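Local coordinates for protein putative aldehyde dehydrogenase (Burkholderia cenocepacia, PDB 4YWE) that probably oxidises aldehydes to carboxylic acids with NAD or NADP as electron acceptor, as a member of the aldehyde dehydrogenase family, at residues E146-N158 with L221-T233. Residues are numbered along the deposited sequence; the frame is centred on the assembly and turned at random.
Sequences EPHGVTGHIVPWN and LARHPGIDHISFT
Gly152 N donates to His229 O at 2.7 Å, and Gly152 O takes the N-H of Ser231, so this glycine pins together two parallel neighbours, strands 150-155 and 229-233, at 16° to each other. They belong to the Rossmann-type, presumably cofactor-binding domain of the aldehyde dehydrogenase fold; strand 177-182 flanks the first on its other side and strand 253-256 the second. At the amino-terminal end of this pairing, the main-chain N-H of Asp228 goes to Val150 O, and its carboxylate replaces a backbone acceptor: OD2, through its anti lone pair, takes Val150 N at 2.8 Å and 176°. Arg59 forms a salt bridge with the same OD2 and probably offsets its charge.

Ile154 is worth following outward. Its CB lies 3.6 Å from Phe232 CD1, approaching the ring obliquely. CG2, anti to the backbone N, reaches on to CD1 and CE1 of that ring, whereas CG1, beside the backbone N, still touches Phe232 CD1 and carries the terminal methyl, Ile154 CD1, toward helix 214-223, where it meets Leu221 CD2 at 3.8 Å. That leucine methyl also packs against Gly152 CA, at 4.0 Å. Helix 236-246 touches Phe232 from outside the pair.

Across the sheet, the His148 and His229 rings lie almost parallel, planes at 6°, but slid so far that they barely overlap; what covers a face of His148 is His229 CB, in a CH-pi contact. Gly475 O holds His148 NE2. Further along, Thr151 OG1 and His153 NE2 share a hydrogen bond, and Ser167 OG bonds His153 ND1. Near the carboxyl ends, where Thr233 lies against the predicted active-site residue Glu256, a water hydrogen-bonded to Thr233 OG1, itself held by Arg166, donates to Ile154 O and, at 3.1 Å, to Ser231 OG, which Glu467 also bonds.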
loop_
_atom_site.group_PDB
_atom_site.type_symbol
_atom_site.label_atom_id
_atom_site.label_comp_id
_atom_site.label_asym_id
_atom_site.label_seq_id
_atom_site.Cartn_x
_atom_site.Cartn_y
_atom_site.Cartn_z
ATOM N N GLU A 146 6.571 -5.643 13.153
ATOM C CA GLU A 146 6.595 -6.576 14.271
ATOM C C GLU A 146 5.715 -6.092 15.410
ATOM O O GLU A 146 5.581 -4.888 15.621
ATOM C CB GLU A 146 8.027 -6.762 14.770
ATOM C CG GLU A 146 8.995 -7.247 13.712
ATOM C CD GLU A 146 10.429 -7.124 14.166
ATOM O OE1 GLU A 146 10.714 -6.208 14.964
ATOM O OE2 GLU A 146 11.267 -7.943 13.734
ATOM N N PRO A 147 5.124 -7.033 16.162
ATOM C CA PRO A 147 4.328 -6.659 17.334
ATOM C C PRO A 147 5.166 -5.904 18.359
ATOM O O PRO A 147 6.384 -6.079 18.392
ATOM C CB PRO A 147 3.865 -8.009 17.891
ATOM C CG PRO A 147 4.860 -8.996 17.371
ATOM C CD PRO A 147 5.228 -8.495 16.010
ATOM N N HIS A 148 4.524 -5.066 19.167
ATOM C CA HIS A 148 5.222 -4.361 20.236
ATOM C C HIS A 148 5.771 -5.361 21.246
ATOM O O HIS A 148 6.862 -5.184 21.787
ATOM C CB HIS A 148 4.290 -3.369 20.933
ATOM C CG HIS A 148 3.804 -2.266 20.048
ATOM N ND1 HIS A 148 4.638 -1.282 19.556
ATOM C CD2 HIS A 148 2.568 -1.980 19.575
ATOM C CE1 HIS A 148 3.937 -0.445 18.815
ATOM N NE2 HIS A 148 2.677 -0.844 18.810
ATOM N N GLY A 149 5.001 -6.416 21.487
ATOM C CA GLY A 149 5.342 -7.411 22.487
ATOM C C GLY A 149 4.172 -7.645 23.418
ATOM O O GLY A 149 3.268 -8.424 23.114
ATOM N N VAL A 150 4.187 -6.961 24.557
ATOM C CA VAL A 150 3.067 -7.008 25.483
ATOM C C VAL A 150 2.288 -5.701 25.396
ATOM O O VAL A 150 2.848 -4.622 25.590
ATOM C CB VAL A 150 3.535 -7.274 26.921
ATOM C CG1 VAL A 150 2.360 -7.192 27.882
ATOM C CG2 VAL A 150 4.215 -8.632 27.013
ATOM N N THR A 151 0.997 -5.802 25.096
ATOM C CA THR A 151 0.147 -4.623 24.988
ATOM C C THR A 151 -0.809 -4.521 26.169
ATOM O O THR A 151 -1.426 -5.508 26.566
ATOM C CB THR A 151 -0.670 -4.626 23.682
ATOM O OG1 THR A 151 -1.410 -5.848 23.581
ATOM C CG2 THR A 151 0.250 -4.492 22.478
ATOM N N GLY A 152 -0.918 -3.320 26.728
ATOM C CA GLY A 152 -1.851 -3.061 27.809
ATOM C C GLY A 152 -3.140 -2.467 27.281
ATOM O O GLY A 152 -3.121 -1.634 26.372
ATOM N N HIS A 153 -4.264 -2.888 27.850
ATOM C CA HIS A 153 -5.565 -2.462 27.353
ATOM C C HIS A 153 -6.464 -1.952 28.472
ATOM O O HIS A 153 -6.825 -2.701 29.381
ATOM C CB HIS A 153 -6.250 -3.615 26.615
ATOM C CG HIS A 153 -5.440 -4.178 25.490
ATOM N ND1 HIS A 153 -5.642 -3.819 24.174
ATOM C CD2 HIS A 153 -4.423 -5.073 25.483
ATOM C CE1 HIS A 153 -4.786 -4.469 23.406
ATOM N NE2 HIS A 153 -4.036 -5.237 24.175
ATOM N N ILE A 154 -6.820 -0.674 28.403
ATOM C CA ILE A 154 -7.768 -0.092 29.343
ATOM C C ILE A 154 -9.133 -0.009 28.673
ATOM O O ILE A 154 -9.328 0.762 27.734
ATOM C CB ILE A 154 -7.305 1.289 29.835
ATOM C CG1 ILE A 154 -5.864 1.224 30.343
ATOM C CG2 ILE A 154 -8.239 1.805 30.923
ATOM C CD1 ILE A 154 -5.673 0.303 31.524
ATOM N N VAL A 155 -10.073 -0.812 29.158
ATOM C CA VAL A 155 -11.391 -0.908 28.546
ATOM C C VAL A 155 -12.451 -0.311 29.467
ATOM O O VAL A 155 -12.514 -0.653 30.647
ATOM C CB VAL A 155 -11.723 -2.370 28.193
ATOM C CG1 VAL A 155 -13.080 -2.466 27.512
ATOM C CG2 VAL A 155 -10.632 -2.954 27.307
ATOM N N PRO A 156 -13.282 0.594 28.929
ATOM C CA PRO A 156 -14.325 1.251 29.723
ATOM C C PRO A 156 -15.606 0.428 29.854
ATOM O O PRO A 156 -15.681 -0.697 29.359
ATOM C CB PRO A 156 -14.584 2.542 28.945
ATOM C CG PRO A 156 -14.284 2.186 27.539
ATOM C CD PRO A 156 -13.186 1.153 27.570
ATOM N N TRP A 157 -16.604 1.002 30.520
ATOM C CA TRP A 157 -17.817 0.281 30.895
ATOM C C TRP A 157 -18.958 0.414 29.888
ATOM O O TRP A 157 -19.923 -0.346 29.945
ATOM C CB TRP A 157 -18.299 0.764 32.268
ATOM C CG TRP A 157 -18.282 2.260 32.407
ATOM C CD1 TRP A 157 -17.324 3.012 33.022
ATOM C CD2 TRP A 157 -19.255 3.184 31.906
ATOM N NE1 TRP A 157 -17.643 4.345 32.941
ATOM C CE2 TRP A 157 -18.827 4.478 32.259
ATOM C CE3 TRP A 157 -20.453 3.045 31.197
ATOM C CZ2 TRP A 157 -19.547 5.624 31.928
ATOM C CZ3 TRP A 157 -21.166 4.183 30.865
ATOM C CH2 TRP A 157 -20.712 5.454 31.232
ATOM N N ASN A 158 -18.857 1.375 28.974
ATOM C CA ASN A 158 -19.974 1.686 28.084
ATOM C C ASN A 158 -20.115 0.687 26.937
ATOM O O ASN A 158 -21.229 0.360 26.530
ATOM C CB ASN A 158 -19.840 3.111 27.537
ATOM C CG ASN A 158 -18.548 3.331 26.777
ATOM O OD1 ASN A 158 -17.559 2.628 26.988
ATOM N ND2 ASN A 158 -18.549 4.317 25.887
ATOM N N LEU A 221 -1.068 -0.887 35.707
ATOM C CA LEU A 221 -0.807 -1.262 34.325
ATOM C C LEU A 221 -0.024 -0.154 33.628
ATOM O O LEU A 221 0.997 -0.407 32.990
ATOM C CB LEU A 221 -2.122 -1.548 33.588
ATOM C CG LEU A 221 -2.093 -2.049 32.138
ATOM C CD1 LEU A 221 -3.307 -2.916 31.859
ATOM C CD2 LEU A 221 -2.042 -0.896 31.141
ATOM N N ALA A 222 -0.508 1.077 33.766
ATOM C CA ALA A 222 0.085 2.224 33.088
ATOM C C ALA A 222 1.506 2.509 33.573
ATOM O O ALA A 222 2.319 3.062 32.832
ATOM C CB ALA A 222 -0.793 3.454 33.279
ATOM N N ARG A 223 1.801 2.124 34.812
ATOM C CA ARG A 223 3.124 2.347 35.389
ATOM C C ARG A 223 4.106 1.223 35.067
ATOM O O ARG A 223 5.318 1.404 35.177
ATOM C CB ARG A 223 3.031 2.500 36.909
ATOM C CG ARG A 223 2.229 3.691 37.401
ATOM C CD ARG A 223 2.278 3.749 38.921
ATOM N NE ARG A 223 1.247 4.610 39.490
ATOM C CZ ARG A 223 1.415 5.899 39.760
ATOM N NH1 ARG A 223 2.576 6.487 39.507
ATOM N NH2 ARG A 223 0.419 6.603 40.282
ATOM N N HIS A 224 3.584 0.064 34.678
ATOM C CA HIS A 224 4.415 -1.129 34.544
ATOM C C HIS A 224 5.387 -1.027 33.371
ATOM O O HIS A 224 4.976 -0.770 32.239
ATOM C CB HIS A 224 3.542 -2.375 34.390
ATOM C CG HIS A 224 4.206 -3.631 34.862
ATOM N ND1 HIS A 224 5.195 -4.266 34.143
ATOM C CD2 HIS A 224 4.030 -4.363 35.988
ATOM C CE1 HIS A 224 5.598 -5.337 34.803
ATOM N NE2 HIS A 224 4.906 -5.420 35.925
ATOM N N PRO A 225 6.686 -1.235 33.647
ATOM C CA PRO A 225 7.768 -1.138 32.659
ATOM C C PRO A 225 7.827 -2.331 31.708
ATOM O O PRO A 225 8.560 -2.285 30.721
ATOM C CB PRO A 225 9.038 -1.086 33.523
ATOM C CG PRO A 225 8.563 -0.913 34.945
ATOM C CD PRO A 225 7.207 -1.526 34.989
ATOM N N GLY A 226 7.068 -3.381 32.009
ATOM C CA GLY A 226 7.073 -4.589 31.202
ATOM C C GLY A 226 6.076 -4.589 30.058
ATOM O O GLY A 226 5.966 -5.569 29.323
ATOM N N ILE A 227 5.346 -3.488 29.912
ATOM C CA ILE A 227 4.388 -3.326 28.823
ATOM C C ILE A 227 5.019 -2.446 27.749
ATOM O O ILE A 227 5.775 -1.528 28.062
ATOM C CB ILE A 227 3.054 -2.747 29.344
ATOM C CG1 ILE A 227 2.407 -3.731 30.319
ATOM C CG2 ILE A 227 2.097 -2.439 28.199
ATOM C CD1 ILE A 227 1.117 -3.235 30.924
ATOM N N ASP A 228 4.722 -2.731 26.484
ATOM C CA ASP A 228 5.389 -2.054 25.376
ATOM C C ASP A 228 4.488 -1.051 24.659
ATOM O O ASP A 228 4.973 -0.184 23.936
ATOM C CB ASP A 228 5.913 -3.086 24.379
ATOM C CG ASP A 228 6.794 -4.128 25.036
ATOM O OD1 ASP A 228 7.903 -3.769 25.488
ATOM O OD2 ASP A 228 6.377 -5.305 25.103
ATOM N N HIS A 229 3.182 -1.175 24.862
ATOM C CA HIS A 229 2.213 -0.288 24.223
ATOM C C HIS A 229 0.887 -0.337 24.968
ATOM O O HIS A 229 0.469 -1.395 25.437
ATOM C CB HIS A 229 2.013 -0.670 22.753
ATOM C CG HIS A 229 0.873 0.041 22.092
ATOM N ND1 HIS A 229 1.017 1.259 21.462
ATOM C CD2 HIS A 229 -0.433 -0.295 21.965
ATOM C CE1 HIS A 229 -0.149 1.641 20.976
ATOM N NE2 HIS A 229 -1.046 0.716 21.267
ATOM N N ILE A 230 0.227 0.811 25.075
ATOM C CA ILE A 230 -1.033 0.887 25.801
ATOM C C ILE A 230 -2.150 1.403 24.904
ATOM O O ILE A 230 -1.998 2.417 24.220
ATOM C CB ILE A 230 -0.901 1.773 27.055
ATOM C CG1 ILE A 230 0.158 1.205 28.002
ATOM C CG2 ILE A 230 -2.242 1.891 27.768
ATOM C CD1 ILE A 230 0.344 2.016 29.266
ATOM N N SER A 231 -3.273 0.693 24.913
ATOM C CA SER A 231 -4.471 1.135 24.213
ATOM C C SER A 231 -5.499 1.631 25.224
ATOM O O SER A 231 -6.101 0.837 25.948
ATOM C CB SER A 231 -5.053 0.001 23.368
ATOM O OG SER A 231 -6.276 0.390 22.768
ATOM N N PHE A 232 -5.692 2.945 25.277
ATOM C CA PHE A 232 -6.594 3.534 26.258
ATOM C C PHE A 232 -7.883 4.053 25.630
ATOM O O PHE A 232 -7.868 4.666 24.563
ATOM C CB PHE A 232 -5.900 4.672 27.015
ATOM C CG PHE A 232 -6.782 5.350 28.031
ATOM C CD1 PHE A 232 -6.854 4.873 29.330
ATOM C CD2 PHE A 232 -7.540 6.459 27.688
ATOM C CE1 PHE A 232 -7.664 5.490 30.265
ATOM C CE2 PHE A 232 -8.353 7.078 28.616
ATOM C CZ PHE A 232 -8.413 6.596 29.909
ATOM N N THR A 233 -8.994 3.810 26.319
ATOM C CA THR A 233 -10.283 4.377 25.946
ATOM C C THR A 233 -11.023 4.823 27.200
ATOM O O THR A 233 -11.396 3.998 28.034
ATOM C CB THR A 233 -11.155 3.374 25.170
ATOM O OG1 THR A 233 -10.468 2.952 23.987
ATOM C CG2 THR A 233 -12.478 4.015 24.784
HETATM O O HOH W 1 -8.638 0.729 24.742
#